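Glucoamylase (Thermoanaerobacterium thermosaccharolyticum, PDB 1LF6) hydrolyses terminal alpha-1,4-linked glucose residues one after another from the non-reducing ends of glucan chains, releasing beta-D-glucose. Local coordinates at residues Trp32-Lys37 against Pro645-Ser650; Ile323-Gly328 against Glu588-Ala593; Asp579-Pro584 against Arg597-Leu602. All blocks are in the same frame, centred on the assembly; numbering follows the deposited sequence.

Contact 1: residues Trp32-Lys37 against Pro645-Ser650; sequences WASAQK and PTDSAS
Ala-35 and Ser-650 meet where two domains touch. The loop leading into strand 39-42 of the N-terminal beta-sandwich domain runs against the loop before helix 653-668 of the (alpha/alpha) barrel. The tight part of the contact is buried. Here, with OG between its own backbone N and carbonyl carbon (chi1 84°), Ser-650 donates a hydrogen bond from OG to O of Ala-35 at 2.7 Å. The donor lies in the plane of that carbonyl, on a lone pair. CG of Lys-37 packs on O of Ser-650 at 3.3 Å. Its NZ leads elsewhere, to O of Ser-34 and to a salt bridge with Glu-61 of the sandwich. CB of Ala-35 points at the facing loop and touches O of Asp-647 at 3.6 Å. An ST turn shapes that loop: OG1 of Thr-646 accepts from N of Ser-648.

The other side is partly exposed. Its direct bond runs from OG of Ser-34 to OD1 of Asp-647 at 2.9 Å, on the syn side and 22° out of the carboxylate plane. An alanine in place of Asp-647 would probably leave the Ser-34 hydroxyl without its carboxylate acceptor and freer to turn. The contact is looser at Gln-36 and Pro-645, whose side chains cross obliquely, with NE2 of Gln-36 3.6 Å from CB of Pro-645. OE1 of Gln-36 is held by Asn-629. Its NE2 donates to water 1, which in turn donates to O of Thr-646 at 2.7 Å and to O of Ser-648 at 2.8 Å.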
loop_
_atom_site.group_PDB
_atom_site.type_symbol
_atom_site.label_atom_id
_atom_site.label_comp_id
_atom_site.label_asym_id
_atom_site.label_seq_id
_atom_site.Cartn_x
_atom_site.Cartn_y
_atom_site.Cartn_z
ATOM N N TRP A 32 3.721 -5.257 -14.517
ATOM C CA TRP A 32 4.042 -5.557 -13.102
ATOM C C TRP A 32 3.200 -6.722 -12.643
ATOM O O TRP A 32 2.298 -7.201 -13.320
ATOM C CB TRP A 32 3.840 -4.304 -12.265
ATOM C CG TRP A 32 4.838 -3.210 -12.583
ATOM C CD1 TRP A 32 4.554 -2.146 -13.407
ATOM C CD2 TRP A 32 6.207 -3.122 -12.232
ATOM N NE1 TRP A 32 5.674 -1.366 -13.532
ATOM C CE2 TRP A 32 6.703 -1.932 -12.818
ATOM C CE3 TRP A 32 7.058 -3.899 -11.438
ATOM C CZ2 TRP A 32 8.021 -1.528 -12.658
ATOM C CZ3 TRP A 32 8.361 -3.486 -11.272
ATOM C CH2 TRP A 32 8.828 -2.313 -11.882
ATOM N N ALA A 33 3.459 -7.150 -11.416
ATOM C CA ALA A 33 2.716 -8.242 -10.796
ATOM C C ALA A 33 1.368 -7.807 -10.223
ATOM O O ALA A 33 1.108 -6.620 -10.031
ATOM C CB ALA A 33 3.563 -8.884 -9.691
ATOM N N SER A 34 0.514 -8.789 -9.951
ATOM C CA SER A 34 -0.798 -8.532 -9.382
ATOM C C SER A 34 -0.632 -7.705 -8.109
ATOM O O SER A 34 0.267 -7.965 -7.300
ATOM C CB SER A 34 -1.494 -9.851 -9.049
ATOM O OG SER A 34 -2.687 -9.626 -8.325
ATOM N N ALA A 35 -1.504 -6.716 -7.933
ATOM C CA ALA A 35 -1.454 -5.840 -6.768
ATOM C C ALA A 35 -2.007 -6.485 -5.494
ATOM O O ALA A 35 -1.869 -5.925 -4.404
ATOM C CB ALA A 35 -2.193 -4.536 -7.062
ATOM N N GLN A 36 -2.647 -7.643 -5.630
ATOM C CA GLN A 36 -3.177 -8.366 -4.472
ATOM C C GLN A 36 -1.974 -9.086 -3.862
ATOM O O GLN A 36 -1.403 -9.998 -4.469
ATOM C CB GLN A 36 -4.260 -9.365 -4.912
ATOM C CG GLN A 36 -4.511 -10.523 -3.952
ATOM C CD GLN A 36 -5.046 -10.101 -2.580
ATOM O OE1 GLN A 36 -5.191 -10.941 -1.692
ATOM N NE2 GLN A 36 -5.340 -8.808 -2.403
ATOM N N LYS A 37 -1.585 -8.663 -2.665
ATOM C CA LYS A 37 -0.422 -9.240 -2.017
ATOM C C LYS A 37 -0.714 -10.185 -0.866
ATOM O O LYS A 37 -1.592 -9.933 -0.042
ATOM C CB LYS A 37 0.504 -8.117 -1.525
ATOM C CG LYS A 37 0.906 -7.121 -2.600
ATOM C CD LYS A 37 1.596 -7.803 -3.769
ATOM C CE LYS A 37 2.079 -6.784 -4.786
ATOM N NZ LYS A 37 2.671 -7.431 -5.997
ATOM N N PRO A 645 -11.120 -9.754 -2.412
ATOM C CA PRO A 645 -10.361 -8.636 -2.993
ATOM C C PRO A 645 -10.417 -8.561 -4.517
ATOM O O PRO A 645 -10.463 -9.589 -5.198
ATOM C CB PRO A 645 -8.925 -8.886 -2.512
ATOM C CG PRO A 645 -9.084 -9.791 -1.310
ATOM C CD PRO A 645 -10.218 -10.692 -1.720
ATOM N N THR A 646 -10.427 -7.343 -5.049
ATOM C CA THR A 646 -10.401 -7.163 -6.498
ATOM C C THR A 646 -8.906 -7.024 -6.763
ATOM O O THR A 646 -8.106 -7.357 -5.890
ATOM C CB THR A 646 -11.132 -5.874 -6.937
ATOM O OG1 THR A 646 -10.439 -4.724 -6.433
ATOM C CG2 THR A 646 -12.567 -5.875 -6.419
ATOM N N ASP A 647 -8.510 -6.552 -7.940
ATOM C CA ASP A 647 -7.084 -6.400 -8.183
ATOM C C ASP A 647 -6.626 -4.987 -7.823
ATOM O O ASP A 647 -5.608 -4.500 -8.314
ATOM C CB ASP A 647 -6.725 -6.698 -9.638
ATOM C CG ASP A 647 -5.291 -7.183 -9.780
ATOM O OD1 ASP A 647 -5.038 -8.368 -9.455
ATOM O OD2 ASP A 647 -4.410 -6.382 -10.179
ATOM N N SER A 648 -7.396 -4.341 -6.959
ATOM C CA SER A 648 -7.088 -2.993 -6.515
ATOM C C SER A 648 -5.853 -3.032 -5.623
ATOM O O SER A 648 -5.351 -4.108 -5.278
ATOM C CB SER A 648 -8.273 -2.422 -5.737
ATOM O OG SER A 648 -8.596 -3.271 -4.648
ATOM N N ALA A 649 -5.364 -1.856 -5.255
ATOM C CA ALA A 649 -4.192 -1.759 -4.405
ATOM C C ALA A 649 -4.369 -2.542 -3.101
ATOM O O ALA A 649 -5.469 -2.632 -2.551
ATOM C CB ALA A 649 -3.901 -0.286 -4.092
ATOM N N SER A 650 -3.271 -3.124 -2.635
ATOM C CA SER A 650 -3.239 -3.861 -1.375
ATOM C C SER A 650 -1.770 -4.123 -1.047
ATOM O O SER A 650 -0.974 -4.459 -1.919
ATOM C CB SER A 650 -3.985 -5.185 -1.481
ATOM O OG SER A 650 -3.147 -6.179 -2.031
HETATM O O HOH W 1 -6.150 -6.575 -4.148
#

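Contact 2: residues Ile323-Gly328 against Glu588-Ala593; sequences IPWGDG and ELYHGA
His-591 meets Gly-328 with its ring held by a bond from ND1 of His-591 to O of Leu-589 at 2.9 Å, made from above the carbonyl plane. That bond sets the imidazole beside Gly-328, where NE2 of His-591 makes a weak hydrogen bond to O of Gly-328 at 3.3 Å. This is the solvent side of the contact.

The main packing lies between Trp-325 and Tyr-590. CB of Tyr-590 sits over one face of the indole, 3.5 Å from the centroid of the five-membered ring and 18° off its normal. This is a CH-pi contact. A chi1 of 170° puts CG of Tyr-590 anti to the backbone N, 4.0 Å from CZ3 of Trp-325. The phenol ring slants across the six-membered ring, the two planes at 50°. CD2 of Tyr-590 comes within 3.4 Å of CZ3 of Trp-325.

Trp-325 belongs to a type II beta turn from Ile-323 to Gly-326. It probably binds substrate, as in a close relative, so the contact would form part of the substrate-binding region of the catalytic barrel domain. NE1 of Trp-325 is hydrogen-bonded to Glu-583, and OH of Tyr-590 to Asn-521. The ring of Tyr-581 meets both aromatic rings edge-to-face.

Leu-589 fills in along the border. Its CD2 lies near the indole plane, 4.1 Å from CD1 of Trp-325. Its CD1 reaches the side chain of Asp-327, 3.6 Å from OD1, and the two side chains cross at about a right angle.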
loop_
_atom_site.group_PDB
_atom_site.type_symbol
_atom_site.label_atom_id
_atom_site.label_comp_id
_atom_site.label_asym_id
_atom_site.label_seq_id
_atom_site.Cartn_x
_atom_site.Cartn_y
_atom_site.Cartn_z
ATOM N N ILE A 323 1.229 -2.076 -7.046
ATOM C CA ILE A 323 0.960 -1.379 -8.294
ATOM C C ILE A 323 -0.373 -1.913 -8.808
ATOM O O ILE A 323 -0.408 -2.845 -9.609
ATOM C CB ILE A 323 2.067 -1.664 -9.320
ATOM C CG1 ILE A 323 3.412 -1.210 -8.750
ATOM C CG2 ILE A 323 1.756 -0.964 -10.636
ATOM C CD1 ILE A 323 4.600 -1.620 -9.573
ATOM N N PRO A 324 -1.489 -1.323 -8.348
ATOM C CA PRO A 324 -2.837 -1.740 -8.750
ATOM C C PRO A 324 -2.996 -2.130 -10.212
ATOM O O PRO A 324 -2.520 -1.439 -11.114
ATOM C CB PRO A 324 -3.712 -0.548 -8.351
ATOM C CG PRO A 324 -2.751 0.600 -8.294
ATOM C CD PRO A 324 -1.542 -0.027 -7.659
ATOM N N TRP A 325 -3.667 -3.258 -10.428
ATOM C CA TRP A 325 -3.910 -3.768 -11.768
ATOM C C TRP A 325 -2.606 -3.800 -12.559
ATOM O O TRP A 325 -2.595 -3.587 -13.775
ATOM C CB TRP A 325 -4.952 -2.890 -12.465
ATOM C CG TRP A 325 -6.230 -2.798 -11.679
ATOM C CD1 TRP A 325 -7.135 -3.801 -11.467
ATOM C CD2 TRP A 325 -6.716 -1.661 -10.950
ATOM N NE1 TRP A 325 -8.148 -3.360 -10.652
ATOM C CE2 TRP A 325 -7.919 -2.052 -10.319
ATOM C CE3 TRP A 325 -6.251 -0.349 -10.769
ATOM C CZ2 TRP A 325 -8.666 -1.179 -9.517
ATOM C CZ3 TRP A 325 -6.995 0.521 -9.969
ATOM C CH2 TRP A 325 -8.189 0.100 -9.355
ATOM N N GLY A 326 -1.513 -4.076 -11.849
ATOM C CA GLY A 326 -0.200 -4.138 -12.468
ATOM C C GLY A 326 -0.151 -5.079 -13.653
ATOM O O GLY A 326 0.606 -4.855 -14.600
ATOM N N ASP A 327 -0.956 -6.136 -13.599
ATOM C CA ASP A 327 -1.015 -7.118 -14.676
ATOM C C ASP A 327 -1.322 -6.419 -15.999
ATOM O O ASP A 327 -0.838 -6.826 -17.057
ATOM C CB ASP A 327 -2.103 -8.154 -14.380
ATOM C CG ASP A 327 -2.225 -9.201 -15.470
ATOM O OD1 ASP A 327 -3.253 -9.910 -15.498
ATOM O OD2 ASP A 327 -1.293 -9.321 -16.296
ATOM N N GLY A 328 -2.130 -5.365 -15.928
ATOM C CA GLY A 328 -2.491 -4.622 -17.121
ATOM C C GLY A 328 -1.699 -3.339 -17.300
ATOM O O GLY A 328 -1.913 -2.604 -18.266
ATOM N N GLU A 588 -12.201 -8.489 -16.357
ATOM C CA GLU A 588 -11.419 -7.392 -16.922
ATOM C C GLU A 588 -10.770 -6.516 -15.863
ATOM O O GLU A 588 -11.362 -6.236 -14.821
ATOM C CB GLU A 588 -12.301 -6.530 -17.820
ATOM C CG GLU A 588 -12.913 -7.278 -18.983
ATOM C CD GLU A 588 -13.881 -6.419 -19.761
ATOM O OE1 GLU A 588 -13.440 -5.399 -20.333
ATOM O OE2 GLU A 588 -15.083 -6.757 -19.793
ATOM N N LEU A 589 -9.548 -6.076 -16.149
ATOM C CA LEU A 589 -8.790 -5.227 -15.238
ATOM C C LEU A 589 -9.088 -3.752 -15.496
ATOM O O LEU A 589 -9.503 -3.376 -16.593
ATOM C CB LEU A 589 -7.294 -5.489 -15.418
ATOM C CG LEU A 589 -6.845 -6.936 -15.194
ATOM C CD1 LEU A 589 -5.477 -7.157 -15.822
ATOM C CD2 LEU A 589 -6.831 -7.245 -13.703
ATOM N N TYR A 590 -8.876 -2.921 -14.480
ATOM C CA TYR A 590 -9.115 -1.486 -14.601
ATOM C C TYR A 590 -8.020 -0.812 -15.428
ATOM O O TYR A 590 -6.830 -0.933 -15.118
ATOM C CB TYR A 590 -9.169 -0.833 -13.215
ATOM C CG TYR A 590 -9.185 0.679 -13.266
ATOM C CD1 TYR A 590 -10.348 1.374 -13.576
ATOM C CD2 TYR A 590 -8.016 1.413 -13.055
ATOM C CE1 TYR A 590 -10.348 2.763 -13.681
ATOM C CE2 TYR A 590 -8.005 2.803 -13.160
ATOM C CZ TYR A 590 -9.175 3.471 -13.477
ATOM O OH TYR A 590 -9.168 4.843 -13.614
ATOM N N HIS A 591 -8.427 -0.100 -16.476
ATOM C CA HIS A 591 -7.483 0.600 -17.338
ATOM C C HIS A 591 -7.888 2.057 -17.559
ATOM O O HIS A 591 -7.410 2.706 -18.490
ATOM C CB HIS A 591 -7.355 -0.111 -18.691
ATOM C CG HIS A 591 -6.616 -1.413 -18.625
ATOM N ND1 HIS A 591 -7.171 -2.566 -18.112
ATOM C CD2 HIS A 591 -5.354 -1.738 -18.996
ATOM C CE1 HIS A 591 -6.284 -3.545 -18.169
ATOM N NE2 HIS A 591 -5.173 -3.068 -18.701
ATOM N N GLY A 592 -8.772 2.566 -16.703
ATOM C CA GLY A 592 -9.202 3.949 -16.832
ATOM C C GLY A 592 -10.701 4.167 -16.747
ATOM O O GLY A 592 -11.151 5.228 -16.313
ATOM N N ALA A 593 -11.476 3.168 -17.164
ATOM C CA ALA A 593 -12.936 3.255 -17.138
ATOM C C ALA A 593 -13.562 1.892 -16.846
ATOM O O ALA A 593 -13.501 0.979 -17.673
ATOM C CB ALA A 593 -13.451 3.794 -18.465
#

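Contact 3: residues Asp579-Pro584 against Arg597-Leu602; sequences DGYGEP and RLWPLL
One backbone oxygen, O of Glu-583, takes two N-H groups from the same guanidinium, that of Arg-597. NH2 of Arg-597 donates to O of Glu-583 at 2.6 Å, and the bond is fairly straight (160° at the hydrogen). NE of Arg-597 makes a weak second bond to O of Glu-583 at 3.2 Å. The oxygen lies at the edge of the guanidinium, close to its plane, so the pair of bonds should limit rotation of the group. The arginine chain that ends on this oxygen is bent at chi2 (-67°). The positive charge would probably polarise this carbonyl. The guanidinium has a second partner: its NH1 forms a salt bridge with Glu-640.

The two segments meet again through water. Water 3 accepts from NE1 of Trp-599 at 2.7 Å, at the edge of the indole and in its plane. It also lies 2.6 Å from OD2 of Asp-579 and 3.0 Å from O of Tyr-581. Water 2 sits between OD2 of Asp-579 and O of Arg-597. The other oxygen of Asp-579, OD1, accepts from N of Tyr-581 at 3.0 Å, from above the carboxylate plane, and so forms an Asx turn. Tyr-581 is itself the centre of an inverse gamma turn. Direct apolar contact is slight: CD1 of Tyr-581 and CZ2 of Trp-599 approach edge to edge at 4.3 Å.

Trp-599 holds the N-cap position of helix 600-612 in the catalytic barrel domain. Just before it, Leu-598 packs on strand 564-567. In the first turn of the helix, Leu-601 rests against helix 653-668.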
loop_
_atom_site.group_PDB
_atom_site.type_symbol
_atom_site.label_atom_id
_atom_site.label_comp_id
_atom_site.label_asym_id
_atom_site.label_seq_id
_atom_site.Cartn_x
_atom_site.Cartn_y
_atom_site.Cartn_z
ATOM N N ASP A 579 -19.615 5.437 -9.300
ATOM C CA ASP A 579 -18.161 5.457 -9.203
ATOM C C ASP A 579 -17.644 4.495 -10.270
ATOM O O ASP A 579 -18.147 3.378 -10.403
ATOM C CB ASP A 579 -17.731 4.998 -7.804
ATOM C CG ASP A 579 -16.219 4.984 -7.620
ATOM O OD1 ASP A 579 -15.485 5.433 -8.526
ATOM O OD2 ASP A 579 -15.767 4.525 -6.549
ATOM N N GLY A 580 -16.653 4.926 -11.044
ATOM C CA GLY A 580 -16.127 4.059 -12.081
ATOM C C GLY A 580 -14.716 3.564 -11.834
ATOM O O GLY A 580 -14.168 2.837 -12.655
ATOM N N TYR A 581 -14.128 3.943 -10.702
ATOM C CA TYR A 581 -12.763 3.543 -10.376
ATOM C C TYR A 581 -12.642 2.084 -9.911
ATOM O O TYR A 581 -12.522 1.810 -8.717
ATOM C CB TYR A 581 -12.192 4.483 -9.305
ATOM C CG TYR A 581 -10.714 4.287 -9.024
ATOM C CD1 TYR A 581 -10.271 3.888 -7.764
ATOM C CD2 TYR A 581 -9.759 4.513 -10.016
ATOM C CE1 TYR A 581 -8.912 3.720 -7.496
ATOM C CE2 TYR A 581 -8.397 4.349 -9.760
ATOM C CZ TYR A 581 -7.983 3.950 -8.495
ATOM O OH TYR A 581 -6.639 3.783 -8.237
ATOM N N GLY A 582 -12.664 1.154 -10.864
ATOM C CA GLY A 582 -12.549 -0.259 -10.526
ATOM C C GLY A 582 -12.760 -1.183 -11.716
ATOM O O GLY A 582 -13.072 -0.718 -12.809
ATOM N N GLU A 583 -12.601 -2.491 -11.511
ATOM C CA GLU A 583 -12.778 -3.458 -12.599
ATOM C C GLU A 583 -14.155 -3.363 -13.238
ATOM O O GLU A 583 -15.176 -3.401 -12.544
ATOM C CB GLU A 583 -12.545 -4.887 -12.102
ATOM C CG GLU A 583 -11.081 -5.229 -11.915
ATOM C CD GLU A 583 -10.721 -5.475 -10.472
ATOM O OE1 GLU A 583 -10.191 -4.557 -9.813
ATOM O OE2 GLU A 583 -10.953 -6.596 -9.986
ATOM N N PRO A 584 -14.199 -3.253 -14.579
ATOM C CA PRO A 584 -15.460 -3.148 -15.319
ATOM C C PRO A 584 -16.297 -4.414 -15.194
ATOM O O PRO A 584 -17.522 -4.360 -15.099
ATOM C CB PRO A 584 -14.997 -2.888 -16.751
ATOM C CG PRO A 584 -13.727 -3.671 -16.823
ATOM C CD PRO A 584 -13.054 -3.339 -15.504
ATOM N N ARG A 597 -15.764 -0.511 -6.881
ATOM C CA ARG A 597 -16.302 -1.565 -6.037
ATOM C C ARG A 597 -16.399 -1.144 -4.573
ATOM O O ARG A 597 -16.326 0.044 -4.257
ATOM C CB ARG A 597 -15.459 -2.832 -6.215
ATOM C CG ARG A 597 -15.320 -3.255 -7.687
ATOM C CD ARG A 597 -16.654 -3.717 -8.313
ATOM N NE ARG A 597 -16.552 -3.947 -9.756
ATOM C CZ ARG A 597 -17.471 -4.573 -10.491
ATOM N NH1 ARG A 597 -18.572 -5.046 -9.929
ATOM N NH2 ARG A 597 -17.294 -4.720 -11.799
ATOM N N LEU A 598 -16.583 -2.117 -3.688
ATOM C CA LEU A 598 -16.728 -1.863 -2.255
ATOM C C LEU A 598 -15.403 -1.616 -1.544
ATOM O O LEU A 598 -14.421 -2.303 -1.793
ATOM C CB LEU A 598 -17.453 -3.039 -1.599
ATOM C CG LEU A 598 -18.989 -3.084 -1.620
ATOM C CD1 LEU A 598 -19.557 -2.304 -2.785
ATOM C CD2 LEU A 598 -19.433 -4.541 -1.663
ATOM N N TRP A 599 -15.395 -0.640 -0.642
ATOM C CA TRP A 599 -14.187 -0.298 0.094
ATOM C C TRP A 599 -14.245 -0.693 1.562
ATOM O O TRP A 599 -14.999 -0.111 2.343
ATOM C CB TRP A 599 -13.918 1.209 0.002
ATOM C CG TRP A 599 -13.473 1.680 -1.357
ATOM C CD1 TRP A 599 -14.068 1.413 -2.559
ATOM C CD2 TRP A 599 -12.361 2.534 -1.642
ATOM N NE1 TRP A 599 -13.397 2.049 -3.572
ATOM C CE2 TRP A 599 -12.344 2.746 -3.039
ATOM C CE3 TRP A 599 -11.377 3.142 -0.852
ATOM C CZ2 TRP A 599 -11.376 3.542 -3.667
ATOM C CZ3 TRP A 599 -10.415 3.936 -1.475
ATOM C CH2 TRP A 599 -10.424 4.127 -2.873
ATOM N N PRO A 600 -13.455 -1.699 1.963
ATOM C CA PRO A 600 -13.518 -2.053 3.384
ATOM C C PRO A 600 -13.194 -0.820 4.237
ATOM O O PRO A 600 -13.597 -0.727 5.395
ATOM C CB PRO A 600 -12.484 -3.183 3.520
ATOM C CG PRO A 600 -11.728 -3.188 2.207
ATOM C CD PRO A 600 -12.720 -2.713 1.193
ATOM N N LEU A 601 -12.470 0.129 3.649
ATOM C CA LEU A 601 -12.133 1.371 4.347
ATOM C C LEU A 601 -13.426 2.031 4.823
ATOM O O LEU A 601 -13.507 2.508 5.949
ATOM C CB LEU A 601 -11.396 2.334 3.406
ATOM C CG LEU A 601 -11.255 3.800 3.845
ATOM C CD1 LEU A 601 -10.450 3.896 5.134
ATOM C CD2 LEU A 601 -10.579 4.597 2.736
ATOM N N LEU A 602 -14.436 2.054 3.956
ATOM C CA LEU A 602 -15.709 2.668 4.296
ATOM C C LEU A 602 -16.505 1.847 5.306
ATOM O O LEU A 602 -17.400 2.370 5.970
ATOM C CB LEU A 602 -16.522 2.924 3.026
ATOM C CG LEU A 602 -15.778 3.892 2.097
ATOM C CD1 LEU A 602 -16.601 4.160 0.843
ATOM C CD2 LEU A 602 -15.486 5.191 2.859
HETATM O O HOH W 2 -17.106 2.610 -5.147
HETATM O O HOH W 3 -13.994 2.594 -6.167
#

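How the contacts relate
Along the chain contact 1 spans the other two, while the segments of contacts 2 and 3 alternate. Residues 579-584 and 588-593 share the loop between strand 570-573 and helix 600-612, and 597-602 runs into that helix. Only contact 1 joins the N-terminal domain to the barrel. Contact centres 1 and 2 are about 9 Å apart, and contact 3 is about 13 Å from each. Glu-583 of contact 3 links all three, probably accepting from NE1 of Trp-325 through OE1 and from N of Asp-647 through OE2. The N-terminal loop packs on Pro-324, next to the probable substrate-binding Trp-325, which is consistent with the N-terminal domain lying close to the active-site region.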